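Local coordinates for secreted protein (Kutzneria albida DSM 43870, PDB 5M6Q) that probably acts as a microbial transglutaminase, cross-linking proteins by transferring the acyl group of glutamine side chains to amines, at residues 146-151 / 160-165. Residues are numbered along the deposited sequence; the frame is centred on the assembly and turned at random.
Sequences TTYRPD and STYRYR
Thr147 and Thr161 mark the nearest approach of the two backbones, their CA atoms 8.2 Å apart, too far for main-chain pairing, and side chains span the gap. Residues 146-149 form a type I beta turn, closed by a long bond of 3.3 Å from Arg149 N to Thr146 O; Tyr148 leaves this turn alongside residues 160-165, and only its far end closes on them. With its CG anti to the carbonyl carbon (chi1 -59°), the ring carries its hydroxyl across to the other segment. There Tyr148 OH lies 2.9 Å from Thr161 OG1, within hydrogen-bonding distance. Thr147 roofs the same ring: its CG2, anti to the backbone N (chi1 -69°), sits 3.7 Å above the ring plane of Tyr148, over the centre, and meets Thr161 OG1 tip to tip at 3.3 Å. The touching residues lie in the loop region between helix 141-146 and strand 174-179 of the antiparallel sheet, within the microbial transglutaminase family region, and the contact brings together two segments whose nearest ends, Asp151 and Ser160, are nine residues apart in sequence. Thr147 OG1 bonds to Arg143 O. Tyr148 OH also packs 3.5 Å from Tyr162 CA and lies near the plane of the Tyr162 ring, at its edge. A leucine in place of Tyr148 would probably leave Thr161 OG1 without this partner and open a gap beside Tyr162 CB. Gln135 touches both buried tyrosines, Trp139 packs on Tyr148, and the hydroxyl of Tyr162 bonds to Lys129 NZ on strand 122-131.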
ATOM      1  N   THR A 146       0.486  -6.593  21.099  1.00 27.65           N
ATOM      2  CA  THR A 146       1.845  -6.072  21.041  1.00 28.46           C
ATOM      3  C   THR A 146       2.593  -6.532  19.799  1.00 28.29           C
ATOM      4  O   THR A 146       3.645  -5.993  19.489  1.00 30.41           O
ATOM      5  CB  THR A 146       2.679  -6.478  22.269  1.00 34.18           C
ATOM      6  OG1 THR A 146       2.791  -7.904  22.310  1.00 30.30           O
ATOM      7  CG2 THR A 146       2.026  -5.980  23.546  1.00 31.80           C
ATOM      8  N   THR A 147       2.065  -7.528  19.094  1.00 27.75           N
ATOM      9  CA  THR A 147       2.786  -8.100  17.956  1.00 26.75           C
ATOM     10  C   THR A 147       3.029  -7.058  16.865  1.00 23.17           C
ATOM     11  O   THR A 147       4.086  -7.047  16.245  1.00 26.91           O
ATOM     12  CB  THR A 147       2.037  -9.325  17.358  1.00 29.09           C
ATOM     13  OG1 THR A 147       2.082 -10.419  18.287  1.00 29.87           O
ATOM     14  CG2 THR A 147       2.666  -9.778  16.050  1.00 27.87           C
ATOM     15  N   TYR A 148       2.079  -6.161  16.638  1.00 24.23           N
ATOM     16  CA  TYR A 148       2.234  -5.238  15.516  1.00 27.88           C
ATOM     17  C   TYR A 148       2.589  -3.835  15.985  1.00 26.30           C
ATOM     18  O   TYR A 148       2.343  -2.858  15.290  1.00 23.67           O
ATOM     19  CB  TYR A 148       0.968  -5.241  14.654  1.00 19.91           C
ATOM     20  CG  TYR A 148       0.693  -6.622  14.129  1.00 23.50           C
ATOM     21  CD1 TYR A 148       1.521  -7.189  13.163  1.00 19.79           C
ATOM     22  CD2 TYR A 148      -0.351  -7.387  14.638  1.00 23.46           C
ATOM     23  CE1 TYR A 148       1.293  -8.453  12.695  1.00 21.41           C
ATOM     24  CE2 TYR A 148      -0.585  -8.662  14.180  1.00 22.16           C
ATOM     25  CZ  TYR A 148       0.244  -9.194  13.213  1.00 28.47           C
ATOM     26  OH  TYR A 148       0.029 -10.477  12.763  1.00 25.54           O
ATOM     27  N   ARG A 149       3.209  -3.736  17.156  1.00 29.38           N
ATOM     28  CA  ARG A 149       3.659  -2.431  17.624  1.00 27.87           C
ATOM     29  C   ARG A 149       4.880  -1.982  16.826  1.00 30.73           C
ATOM     30  O   ARG A 149       5.787  -2.775  16.556  1.00 26.73           O
ATOM     31  CB  ARG A 149       3.971  -2.458  19.120  1.00 27.49           C
ATOM     32  CG  ARG A 149       2.743  -2.782  20.001  1.00 36.60           C
ATOM     33  CD  ARG A 149       1.879  -1.554  20.419  1.00 38.97           C
ATOM     34  NE  ARG A 149       1.335  -0.766  19.303  1.00 33.17           N
ATOM     35  CZ  ARG A 149       0.382  -1.186  18.477  1.00 33.55           C
ATOM     36  NH1 ARG A 149      -0.142  -2.397  18.623  1.00 33.25           N
ATOM     37  NH2 ARG A 149      -0.041  -0.401  17.491  1.00 32.75           N
ATOM     38  N   PRO A 150       4.899  -0.701  16.432  1.00 23.27           N
ATOM     39  CA  PRO A 150       6.039  -0.183  15.671  1.00 26.47           C
ATOM     40  C   PRO A 150       7.303  -0.161  16.515  1.00 24.09           C
ATOM     41  O   PRO A 150       7.258   0.102  17.710  1.00 26.89           O
ATOM     42  CB  PRO A 150       5.603   1.236  15.281  1.00 24.67           C
ATOM     43  CG  PRO A 150       4.093   1.284  15.541  1.00 26.98           C
ATOM     44  CD  PRO A 150       3.887   0.338  16.695  1.00 28.36           C
ATOM     45  N   ASP A 151       8.416  -0.506  15.889  1.00 24.48           N
ATOM     46  CA  ASP A 151       9.726  -0.357  16.494  1.00 26.46           C
ATOM     47  C   ASP A 151       9.860   1.066  17.050  1.00 32.80           C
ATOM     48  O   ASP A 151       9.681   2.041  16.315  1.00 28.30           O
ATOM     49  CB  ASP A 151      10.810  -0.642  15.452  1.00 24.20           C
ATOM     50  CG  ASP A 151      12.197  -0.721  16.052  1.00 28.59           C
ATOM     51  OD1 ASP A 151      12.748   0.335  16.434  1.00 27.94           O
ATOM     52  OD2 ASP A 151      12.742  -1.842  16.112  1.00 30.03           O
ATOM     53  N   SER A 160       5.509 -10.242   9.610  1.00 29.47           N
ATOM     54  CA  SER A 160       5.750 -11.627   9.201  1.00 32.43           C
ATOM     55  C   SER A 160       4.732 -12.615   9.780  1.00 29.81           C
ATOM     56  O   SER A 160       4.495 -13.657   9.189  1.00 35.07           O
ATOM     57  CB  SER A 160       7.163 -12.056   9.579  1.00 29.98           C
ATOM     58  OG  SER A 160       7.342 -12.005  10.970  1.00 34.02           O
ATOM     59  N   THR A 161       4.120 -12.287  10.917  1.00 28.23           N
ATOM     60  CA  THR A 161       3.114 -13.171  11.517  1.00 27.65           C
ATOM     61  C   THR A 161       1.728 -13.006  10.914  1.00 29.59           C
ATOM     62  O   THR A 161       0.804 -13.742  11.278  1.00 29.22           O
ATOM     63  CB  THR A 161       2.949 -12.937  13.030  1.00 25.92           C
ATOM     64  OG1 THR A 161       2.634 -11.559  13.263  1.00 28.44           O
ATOM     65  CG2 THR A 161       4.204 -13.334  13.792  1.00 32.02           C
ATOM     66  N   TYR A 162       1.571 -12.040  10.010  1.00 29.48           N
ATOM     67  CA  TYR A 162       0.248 -11.703   9.507  1.00 27.35           C
ATOM     68  C   TYR A 162      -0.321 -12.791   8.587  1.00 30.24           C
ATOM     69  O   TYR A 162       0.354 -13.255   7.677  1.00 30.15           O
ATOM     70  CB  TYR A 162       0.290 -10.354   8.787  1.00 26.68           C
ATOM     71  CG  TYR A 162      -1.063  -9.941   8.306  1.00 25.93           C
ATOM     72  CD1 TYR A 162      -2.051  -9.548   9.209  1.00 23.48           C
ATOM     73  CD2 TYR A 162      -1.375  -9.977   6.958  1.00 24.90           C
ATOM     74  CE1 TYR A 162      -3.311  -9.198   8.779  1.00 24.39           C
ATOM     75  CE2 TYR A 162      -2.617  -9.616   6.517  1.00 28.27           C
ATOM     76  CZ  TYR A 162      -3.583  -9.220   7.433  1.00 30.85           C
ATOM     77  OH  TYR A 162      -4.826  -8.861   6.990  1.00 28.70           O
ATOM     78  N   ARG A 163      -1.567 -13.189   8.830  1.00 30.82           N
ATOM     79  CA  ARG A 163      -2.190 -14.314   8.106  1.00 26.95           C
ATOM     80  C   ARG A 163      -3.499 -13.957   7.395  1.00 26.08           C
ATOM     81  O   ARG A 163      -4.256 -14.851   7.022  1.00 27.89           O
ATOM     82  CB  ARG A 163      -2.487 -15.467   9.071  1.00 34.12           C
ATOM     83  CG  ARG A 163      -1.372 -15.833  10.015  1.00 42.57           C
ATOM     84  CD  ARG A 163      -1.828 -16.916  10.998  1.00 50.47           C
ATOM     85  NE  ARG A 163      -2.577 -17.985  10.335  1.00 60.76           N
ATOM     86  CZ  ARG A 163      -3.822 -18.349  10.645  1.00 64.85           C
ATOM     87  NH1 ARG A 163      -4.476 -17.741  11.636  1.00 48.11           N
ATOM     88  NH2 ARG A 163      -4.411 -19.332   9.967  1.00 57.48           N
ATOM     89  N   TYR A 164      -3.786 -12.667   7.246  1.00 24.85           N
ATOM     90  CA  TYR A 164      -5.031 -12.208   6.619  1.00 23.73           C
ATOM     91  C   TYR A 164      -6.301 -12.696   7.324  1.00 24.88           C
ATOM     92  O   TYR A 164      -7.353 -12.826   6.691  1.00 24.60           O
ATOM     93  CB  TYR A 164      -5.084 -12.633   5.151  1.00 25.77           C
ATOM     94  CG  TYR A 164      -3.967 -12.054   4.321  1.00 24.08           C
ATOM     95  CD1 TYR A 164      -4.099 -10.816   3.705  1.00 24.42           C
ATOM     96  CD2 TYR A 164      -2.778 -12.745   4.157  1.00 24.52           C
ATOM     97  CE1 TYR A 164      -3.076 -10.283   2.955  1.00 28.11           C
ATOM     98  CE2 TYR A 164      -1.750 -12.228   3.408  1.00 32.32           C
ATOM     99  CZ  TYR A 164      -1.895 -11.001   2.809  1.00 32.93           C
ATOM    100  OH  TYR A 164      -0.851 -10.500   2.064  1.00 30.40           O
ATOM    101  N   ARG A 165      -6.210 -12.937   8.626  1.00 20.44           N
ATOM    102  CA  ARG A 165      -7.368 -13.347   9.405  1.00 24.51           C
ATOM    103  C   ARG A 165      -8.252 -12.163   9.782  1.00 28.77           C
ATOM    104  O   ARG A 165      -7.758 -11.170  10.305  1.00 23.68           O
ATOM    105  CB  ARG A 165      -6.940 -14.062  10.688  1.00 26.52           C
ATOM    106  CG  ARG A 165      -8.143 -14.584  11.484  1.00 26.84           C
ATOM    107  CD  ARG A 165      -7.774 -15.247  12.823  1.00 27.17           C
ATOM    108  NE  ARG A 165      -8.984 -15.699  13.502  1.00 30.56           N
ATOM    109  CZ  ARG A 165      -9.384 -15.269  14.691  1.00 34.07           C
ATOM    110  NH1 ARG A 165      -8.649 -14.394  15.357  1.00 33.24           N
ATOM    111  NH2 ARG A 165     -10.516 -15.726  15.222  1.00 36.63           N
TER